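Local atomic coordinates of 3-phosphoshikimate 1-carboxyvinyltransferase (Streptomyces sviceus, PDB entry 7M0O), a protein that probably catalyses transfer of the enolpyruvyl group of phosphoenolpyruvate to the 5-hydroxyl of shikimate-3-phosphate, releasing phosphate, in the sixth step of the chorismate pathway. Residues D259-M264 / A301-F306; T296-A301 / C324-A329; E332-R335 / R340-T343. One frame throughout, in Å; residues are numbered along the deposited sequence.

Interaction 1. Residues D259-M264 / A301-F306; sequences DVLRRM and AAIAPF
I303 meets L261 and M264 through a single atom, its terminal methyl CD1, and the contact between 259-264 and 301-306 is wholly apolar. CD2 of L261 lies 3.9 Å from CD1 of I303, a methyl-to-methyl contact in which the two side chains cross at about a right angle. SD of M264 stands 4.3 Å from the same CD1 of I303. The torsions of I303 explain the reach: CG1 lies over the backbone, flanked by N and C (chi1 64°), and with chi2 at 171° the chain runs out straight to CD1. With the backbones far apart, 10.3 Å between CA of L261 and CA of I303, long aliphatic side chains suit both sides.

The polar interactions lie within 259-264, on its exposed face, and do not cross. There R262 NH1 bonds to OD1 of D259, 2.9 Å away, in a salt bridge between residues three apart, about one helical turn, while NH2 of R262 turns to the backbone O of V268.

L261 also packs on F230 and A234 of helix 223-235, and I303 on V374 of helix 366-375. The contact joins helix 257-263 to helix 297-303, which lies in the chain between strands 286-289 and 311-314 of the EPSP synthase fold, away from the annotated sites. Since no hydrogen bond crosses, 259-264 and 301-306 meet through buried hydrocarbon and sulfur, and the charges remain on the exposed side.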
loop_
_atom_site.group_PDB
_atom_site.type_symbol
_atom_site.label_atom_id
_atom_site.label_comp_id
_atom_site.label_asym_id
_atom_site.label_seq_id
_atom_site.Cartn_x
_atom_site.Cartn_y
_atom_site.Cartn_z
ATOM N N ASP A 259 -13.263 8.989 -10.462
ATOM C CA ASP A 259 -13.974 8.976 -11.734
ATOM C C ASP A 259 -15.420 8.527 -11.546
ATOM O O ASP A 259 -16.307 8.982 -12.277
ATOM C CB ASP A 259 -13.242 8.070 -12.731
ATOM C CG ASP A 259 -11.846 8.572 -13.057
ATOM O OD1 ASP A 259 -11.679 9.799 -13.188
ATOM O OD2 ASP A 259 -10.911 7.743 -13.177
ATOM N N VAL A 260 -15.669 7.661 -10.555
ATOM C CA VAL A 260 -17.035 7.302 -10.165
ATOM C C VAL A 260 -17.751 8.508 -9.567
ATOM O O VAL A 260 -18.908 8.790 -9.893
ATOM C CB VAL A 260 -17.018 6.119 -9.179
ATOM C CG1 VAL A 260 -18.446 5.754 -8.772
ATOM C CG2 VAL A 260 -16.314 4.896 -9.800
ATOM N N LEU A 261 -17.086 9.225 -8.662
ATOM C CA LEU A 261 -17.698 10.422 -8.087
ATOM C C LEU A 261 -18.060 11.444 -9.166
ATOM O O LEU A 261 -19.130 12.068 -9.106
ATOM C CB LEU A 261 -16.766 11.051 -7.051
ATOM C CG LEU A 261 -16.440 10.168 -5.843
ATOM C CD1 LEU A 261 -15.485 10.904 -4.914
ATOM C CD2 LEU A 261 -17.711 9.708 -5.098
ATOM N N ARG A 262 -17.202 11.608 -10.176
ATOM C CA ARG A 262 -17.516 12.524 -11.269
ATOM C C ARG A 262 -18.767 12.076 -12.030
ATOM O O ARG A 262 -19.621 12.902 -12.377
ATOM C CB ARG A 262 -16.317 12.646 -12.212
ATOM C CG ARG A 262 -16.496 13.771 -13.239
ATOM C CD ARG A 262 -15.463 13.712 -14.356
ATOM N NE ARG A 262 -14.136 14.126 -13.904
ATOM C CZ ARG A 262 -13.107 13.288 -13.794
ATOM N NH1 ARG A 262 -13.265 12.007 -14.094
ATOM N NH2 ARG A 262 -11.926 13.717 -13.378
ATOM N N ARG A 263 -18.898 10.767 -12.285
ATOM C CA ARG A 263 -20.100 10.230 -12.932
ATOM C C ARG A 263 -21.366 10.472 -12.110
ATOM O O ARG A 263 -22.477 10.520 -12.667
ATOM C CB ARG A 263 -19.942 8.724 -13.172
ATOM C CG ARG A 263 -18.976 8.295 -14.267
ATOM C CD ARG A 263 -19.122 6.790 -14.527
ATOM N NE ARG A 263 -20.466 6.499 -15.015
ATOM C CZ ARG A 263 -21.165 5.398 -14.741
ATOM N NH1 ARG A 263 -20.656 4.418 -13.992
ATOM N NH2 ARG A 263 -22.377 5.273 -15.247
ATOM N N MET A 264 -21.241 10.573 -10.788
ATOM C CA MET A 264 -22.374 10.940 -9.949
ATOM C C MET A 264 -22.640 12.441 -9.951
ATOM O O MET A 264 -23.637 12.879 -9.371
ATOM C CB MET A 264 -22.141 10.443 -8.515
ATOM C CG MET A 264 -21.858 8.947 -8.460
ATOM S SD MET A 264 -21.648 8.301 -6.788
ATOM C CE MET A 264 -23.368 8.161 -6.272
ATOM N N ALA A 301 -20.793 2.311 -1.371
ATOM C CA ALA A 301 -21.997 1.797 -0.724
ATOM C C ALA A 301 -22.483 2.728 0.382
ATOM O O ALA A 301 -23.693 2.875 0.587
ATOM C CB ALA A 301 -21.723 0.400 -0.167
ATOM N N ALA A 302 -21.562 3.391 1.073
ATOM C CA ALA A 302 -21.935 4.193 2.231
ATOM C C ALA A 302 -22.494 5.572 1.873
ATOM O O ALA A 302 -23.160 6.176 2.721
ATOM C CB ALA A 302 -20.734 4.328 3.172
ATOM N N ILE A 303 -22.262 6.092 0.660
ATOM C CA ILE A 303 -22.904 7.343 0.226
ATOM C C ILE A 303 -24.114 7.095 -0.661
ATOM O O ILE A 303 -24.889 8.034 -0.908
ATOM C CB ILE A 303 -21.909 8.293 -0.490
ATOM C CG1 ILE A 303 -21.380 7.669 -1.784
ATOM C CG2 ILE A 303 -20.772 8.660 0.457
ATOM C CD1 ILE A 303 -20.558 8.625 -2.652
ATOM N N ALA A 304 -24.336 5.852 -1.096
ATOM C CA ALA A 304 -25.464 5.570 -1.970
ATOM C C ALA A 304 -26.842 5.870 -1.365
ATOM O O ALA A 304 -27.768 6.125 -2.156
ATOM C CB ALA A 304 -25.393 4.104 -2.429
ATOM N N PRO A 305 -27.062 5.848 -0.040
ATOM C CA PRO A 305 -28.405 6.192 0.467
ATOM C C PRO A 305 -28.881 7.568 0.044
ATOM O O PRO A 305 -30.095 7.821 0.050
ATOM C CB PRO A 305 -28.242 6.102 1.988
ATOM C CG PRO A 305 -27.175 5.069 2.160
ATOM C CD PRO A 305 -26.223 5.268 1.033
ATOM N N PHE A 306 -27.962 8.454 -0.344
ATOM C CA PHE A 306 -28.269 9.835 -0.695
ATOM C C PHE A 306 -28.313 10.076 -2.200
ATOM O O PHE A 306 -28.514 11.217 -2.621
ATOM C CB PHE A 306 -27.242 10.763 -0.043
ATOM C CG PHE A 306 -26.945 10.405 1.383
ATOM C CD1 PHE A 306 -27.775 10.838 2.404
ATOM C CD2 PHE A 306 -25.854 9.610 1.703
ATOM C CE1 PHE A 306 -27.516 10.497 3.717
ATOM C CE2 PHE A 306 -25.593 9.267 3.018
ATOM C CZ PHE A 306 -26.436 9.712 4.022
#

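Interaction 2. Residues T296-A301 / C324-A329; sequences TMPTLA and CDRLEA. With PO4 (phosphate ion), chain B.
R326 and M297 touch where helix 297-303 passes the first turn of helix 326-336, and the arginine can be followed outward from there. Its CB lies 3.9 Å from CE of M297. That methyl also rests against the backbone of the same turn, 3.8 Å from O of R326; bends at chi2 (-81°) and chi3 (-66°) curl the methionine and place CE at the front, a fit for which its flexible, unbranched chain is well suited. From CG to NE the arginine is extended, and on the way CD passes CG of P298 at 4.2 Å, so the rigid proline ring flanks the aliphatic stem. NE forms a salt bridge with D365. Beyond it the guanidinium presents an edge to the phosphate ion, and O2 of that ion lies in its plane: NH1 bonds to O2 at 2.9 Å and NH2 bonds to O2 at 2.8 Å, a single oxygen shared by two donors. NH1 also makes a long, weak ion pair with D295, predicted as the proton acceptor. R367 and H366 bind the same ion. Were the arginine cut back to an alanine, the phosphate would probably lose two of its donors and D365 its mate, with a gap opened beside P298.

Just before the helix, D325 acts as N-cap: its OD1 accepts from N of E328 at 3.0 Å, nearly straight at 171°. This probably steadies the first turn, on which R326 stands.

R326 is predicted to bind phosphoenolpyruvate, as is R367, and the bound phosphate, probably from the crystallisation liquor, is consistent with a pocket made for an anion. Hydrocarbon packing thus secures the stem, while a carboxylate at NE probably helps to orient a positive tip toward the anion.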
loop_
_atom_site.group_PDB
_atom_site.type_symbol
_atom_site.label_atom_id
_atom_site.label_comp_id
_atom_site.label_asym_id
_atom_site.label_seq_id
_atom_site.Cartn_x
_atom_site.Cartn_y
_atom_site.Cartn_z
ATOM N N THR A 296 -12.568 0.216 -2.608
ATOM C CA THR A 296 -13.434 1.384 -2.460
ATOM C C THR A 296 -14.904 1.078 -2.706
ATOM O O THR A 296 -15.743 1.990 -2.597
ATOM C CB THR A 296 -12.993 2.544 -3.382
ATOM O OG1 THR A 296 -13.204 2.229 -4.774
ATOM C CG2 THR A 296 -11.538 2.893 -3.135
ATOM N N MET A 297 -15.254 -0.182 -2.984
ATOM C CA MET A 297 -16.668 -0.539 -3.036
ATOM C C MET A 297 -17.423 -0.114 -1.780
ATOM O O MET A 297 -18.520 0.457 -1.922
ATOM C CB MET A 297 -16.831 -2.048 -3.293
ATOM C CG MET A 297 -18.297 -2.517 -3.237
ATOM S SD MET A 297 -18.972 -2.803 -1.585
ATOM C CE MET A 297 -17.995 -4.217 -1.042
ATOM N N PRO A 298 -16.915 -0.319 -0.554
ATOM C CA PRO A 298 -17.680 0.142 0.619
ATOM C C PRO A 298 -17.801 1.648 0.675
ATOM O O PRO A 298 -18.815 2.152 1.172
ATOM C CB PRO A 298 -16.893 -0.421 1.818
ATOM C CG PRO A 298 -16.152 -1.653 1.220
ATOM C CD PRO A 298 -15.791 -1.199 -0.175
ATOM N N THR A 299 -16.804 2.380 0.168
ATOM C CA THR A 299 -16.887 3.835 0.172
ATOM C C THR A 299 -18.090 4.308 -0.630
ATOM O O THR A 299 -18.795 5.244 -0.223
ATOM C CB THR A 299 -15.590 4.434 -0.385
ATOM O OG1 THR A 299 -14.469 3.769 0.208
ATOM C CG2 THR A 299 -15.519 5.924 -0.059
ATOM N N LEU A 300 -18.339 3.674 -1.787
ATOM C CA LEU A 300 -19.518 4.015 -2.578
ATOM C C LEU A 300 -20.802 3.527 -1.908
ATOM O O LEU A 300 -21.813 4.235 -1.907
ATOM C CB LEU A 300 -19.404 3.424 -3.983
ATOM C CG LEU A 300 -20.633 3.704 -4.872
ATOM C CD1 LEU A 300 -20.893 5.200 -4.971
ATOM C CD2 LEU A 300 -20.504 3.101 -6.281
ATOM N N ALA A 301 -20.793 2.311 -1.371
ATOM C CA ALA A 301 -21.997 1.797 -0.724
ATOM C C ALA A 301 -22.483 2.728 0.382
ATOM O O ALA A 301 -23.693 2.875 0.587
ATOM C CB ALA A 301 -21.723 0.400 -0.167
ATOM N N CYS A 324 -13.486 -10.458 5.980
ATOM C CA CYS A 324 -14.931 -10.500 6.117
ATOM C C CYS A 324 -15.537 -10.350 4.727
ATOM O O CYS A 324 -14.907 -9.801 3.815
ATOM C CB CYS A 324 -15.454 -9.395 7.088
ATOM S SG CYS A 324 -15.553 -7.635 6.515
ATOM N N ASP A 325 -16.741 -10.883 4.553
ATOM C CA ASP A 325 -17.485 -10.671 3.313
ATOM C C ASP A 325 -17.962 -9.222 3.323
ATOM O O ASP A 325 -18.917 -8.882 4.016
ATOM C CB ASP A 325 -18.642 -11.662 3.194
ATOM C CG ASP A 325 -19.378 -11.563 1.849
ATOM O OD1 ASP A 325 -19.444 -10.448 1.295
ATOM O OD2 ASP A 325 -19.907 -12.587 1.347
ATOM N N ARG A 326 -17.292 -8.364 2.548
ATOM C CA ARG A 326 -17.579 -6.931 2.578
ATOM C C ARG A 326 -18.867 -6.582 1.856
ATOM O O ARG A 326 -19.509 -5.578 2.197
ATOM C CB ARG A 326 -16.428 -6.135 1.951
ATOM C CG ARG A 326 -15.210 -6.022 2.828
ATOM C CD ARG A 326 -14.096 -5.252 2.151
ATOM N NE ARG A 326 -12.987 -5.074 3.075
ATOM C CZ ARG A 326 -11.773 -4.649 2.741
ATOM N NH1 ARG A 326 -11.471 -4.364 1.487
ATOM N NH2 ARG A 326 -10.849 -4.506 3.678
ATOM N N LEU A 327 -19.250 -7.386 0.866
ATOM C CA LEU A 327 -20.542 -7.217 0.221
ATOM C C LEU A 327 -21.668 -7.441 1.226
ATOM O O LEU A 327 -22.540 -6.583 1.395
ATOM C CB LEU A 327 -20.648 -8.166 -0.978
ATOM C CG LEU A 327 -21.664 -7.851 -2.085
ATOM C CD1 LEU A 327 -21.311 -8.508 -3.431
ATOM C CD2 LEU A 327 -23.063 -8.264 -1.659
ATOM N N GLU A 328 -21.622 -8.555 1.962
ATOM C CA GLU A 328 -22.668 -8.809 2.949
ATOM C C GLU A 328 -22.626 -7.800 4.088
ATOM O O GLU A 328 -23.677 -7.420 4.617
ATOM C CB GLU A 328 -22.549 -10.223 3.509
ATOM C CG GLU A 328 -22.858 -11.327 2.524
ATOM C CD GLU A 328 -24.315 -11.358 2.082
ATOM O OE1 GLU A 328 -25.214 -11.028 2.882
ATOM O OE2 GLU A 328 -24.559 -11.701 0.914
ATOM N N ALA A 329 -21.423 -7.389 4.512
ATOM C CA ALA A 329 -21.304 -6.442 5.618
ATOM C C ALA A 329 -21.883 -5.081 5.250
ATOM O O ALA A 329 -22.547 -4.441 6.071
ATOM C CB ALA A 329 -19.842 -6.301 6.041
HETATM P P PO4 B . -7.300 -3.961 2.322
HETATM O O1 PO4 B . -6.615 -3.907 0.983
HETATM O O2 PO4 B . -8.754 -3.626 2.106
HETATM O O3 PO4 B . -6.635 -2.964 3.241
HETATM O O4 PO4 B . -7.137 -5.362 2.851
#

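Interaction 3. Residues E332-R335 / R340-T343; sequences ENLR and RVAT
L334 and R335, neighbours on the last turns of helix 326-336, both reach V341 of the strand that follows, but by different chemistry. L334 comes first and is purely apolar. Its CB lies 3.7 Å from CG2 of V341 and its CD1 lies 4.1 Å from that same CG2 of V341, so the valine methyl sits against the base and one branch of the leucine, the two side chains crossing at about a right angle. Beta-branched valine suits a strand, and here its CG2 branch serves the helix.

R335 follows, at the solvent-facing border of the contact. With CG anti to the carbonyl carbon (chi1 -76°) and the chain extended from there to NE, its guanidinium is carried over to the strand. NH2 donates to the backbone O of V341 at 2.9 Å, with an N-H...O angle of 152°; the donor stands above the carbonyl plane, 57° out of it. A water in the guanidinium plane ties the same two residues a second time, accepting from NE of R335 at 3.1 Å and from N of V341 at 3.0 Å. Such long reach with several N-H groups is what arginine offers at an exposed edge.

Strand 311-314, helix 326-336 and strand 340-344 form a beta-alpha-beta crossover, with strand 347-351 antiparallel and lying between the two strands. Strand 340-344 is thus outermost in its mixed sheet of four; its neighbour in the sheet is strand 347-351, to which R340 and A342 are joined by backbone hydrogen bonds with H351 and E349. L334 packs on I350 of that strand and on F372, so it bridges helix 326-336 to both that strand and helix 366-375.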
loop_
_atom_site.group_PDB
_atom_site.type_symbol
_atom_site.label_atom_id
_atom_site.label_comp_id
_atom_site.label_asym_id
_atom_site.label_seq_id
_atom_site.Cartn_x
_atom_site.Cartn_y
_atom_site.Cartn_z
ATOM N N GLU A 332 -25.710 -5.613 5.249
ATOM C CA GLU A 332 -26.266 -5.755 6.587
ATOM C C GLU A 332 -26.336 -4.406 7.292
ATOM O O GLU A 332 -27.336 -4.087 7.941
ATOM C CB GLU A 332 -25.440 -6.750 7.400
ATOM C CG GLU A 332 -26.043 -7.060 8.762
ATOM C CD GLU A 332 -25.119 -7.875 9.651
ATOM O OE1 GLU A 332 -24.003 -8.237 9.211
ATOM O OE2 GLU A 332 -25.522 -8.155 10.801
ATOM N N ASN A 333 -25.290 -3.591 7.160
ATOM C CA ASN A 333 -25.267 -2.318 7.874
ATOM C C ASN A 333 -26.206 -1.304 7.230
ATOM O O ASN A 333 -26.861 -0.526 7.931
ATOM C CB ASN A 333 -23.829 -1.808 7.941
ATOM C CG ASN A 333 -23.037 -2.487 9.057
ATOM O OD1 ASN A 333 -23.388 -2.373 10.241
ATOM N ND2 ASN A 333 -21.996 -3.221 8.691
ATOM N N LEU A 334 -26.313 -1.320 5.896
ATOM C CA LEU A 334 -27.244 -0.427 5.214
ATOM C C LEU A 334 -28.680 -0.758 5.596
ATOM O O LEU A 334 -29.506 0.144 5.800
ATOM C CB LEU A 334 -27.046 -0.522 3.701
ATOM C CG LEU A 334 -25.912 0.324 3.126
ATOM C CD1 LEU A 334 -25.560 -0.105 1.683
ATOM C CD2 LEU A 334 -26.271 1.798 3.191
ATOM N N ARG A 335 -28.979 -2.049 5.749
ATOM C CA ARG A 335 -30.328 -2.452 6.130
ATOM C C ARG A 335 -30.633 -2.054 7.565
ATOM O O ARG A 335 -31.764 -1.670 7.881
ATOM C CB ARG A 335 -30.488 -3.958 5.944
ATOM C CG ARG A 335 -30.639 -4.375 4.483
ATOM C CD ARG A 335 -30.433 -5.886 4.323
ATOM N NE ARG A 335 -30.663 -6.329 2.953
ATOM C CZ ARG A 335 -30.027 -7.355 2.398
ATOM N NH1 ARG A 335 -29.125 -8.040 3.098
ATOM N NH2 ARG A 335 -30.290 -7.704 1.148
ATOM N N ARG A 340 -33.078 -0.044 1.733
ATOM C CA ARG A 340 -33.345 -1.302 1.041
ATOM C C ARG A 340 -32.145 -1.673 0.169
ATOM O O ARG A 340 -31.597 -0.827 -0.548
ATOM C CB ARG A 340 -34.628 -1.221 0.204
ATOM C CG ARG A 340 -34.874 -2.485 -0.650
ATOM C CD ARG A 340 -36.256 -2.508 -1.308
ATOM N NE ARG A 340 -36.485 -1.322 -2.138
ATOM C CZ ARG A 340 -36.411 -1.304 -3.461
ATOM N NH1 ARG A 340 -36.118 -2.416 -4.130
ATOM N NH2 ARG A 340 -36.640 -0.172 -4.110
ATOM N N VAL A 341 -31.738 -2.942 0.242
ATOM C CA VAL A 341 -30.567 -3.457 -0.466
ATOM C C VAL A 341 -30.905 -4.824 -1.052
ATOM O O VAL A 341 -31.542 -5.655 -0.395
ATOM C CB VAL A 341 -29.342 -3.572 0.474
ATOM C CG1 VAL A 341 -28.120 -4.095 -0.287
ATOM C CG2 VAL A 341 -29.028 -2.247 1.132
ATOM N N ALA A 342 -30.480 -5.056 -2.293
ATOM C CA ALA A 342 -30.526 -6.370 -2.929
ATOM C C ALA A 342 -29.096 -6.812 -3.217
ATOM O O ALA A 342 -28.218 -5.977 -3.441
ATOM C CB ALA A 342 -31.338 -6.336 -4.224
ATOM N N THR A 343 -28.845 -8.124 -3.188
ATOM C CA THR A 343 -27.508 -8.616 -3.506
ATOM C C THR A 343 -27.586 -9.842 -4.405
ATOM O O THR A 343 -28.602 -10.546 -4.465
ATOM C CB THR A 343 -26.676 -8.962 -2.256
ATOM O OG1 THR A 343 -27.248 -10.091 -1.577
ATOM C CG2 THR A 343 -26.560 -7.771 -1.289
HETATM O O HOH W 1 -33.208 -4.760 2.084
#

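The three contacts lie on the same side of the chain's centre, built on helices 297-303 and 326-336, the two that connect strands of the four-stranded sheet 286-289, 311-314, 347-351, 340-344. Interactions 1 and 2 share helix 297-303 and A301, with centres about 13 Å apart; their segments alternate along the chain, and M264 SD packs against L300 CD1 at 3.7 Å. Interactions 2 and 3 share helix 326-336, with centres about 11 Å apart; both 1 and 2 close before 3 opens. Interactions 1 and 3, centres about 16 Å apart, touch where P305 CG meets L334 CD2 at 3.5 Å. Packing thus runs from helix 257-263 to edge strand 340-344, with the predicted phosphoenolpyruvate-binding R326 within it.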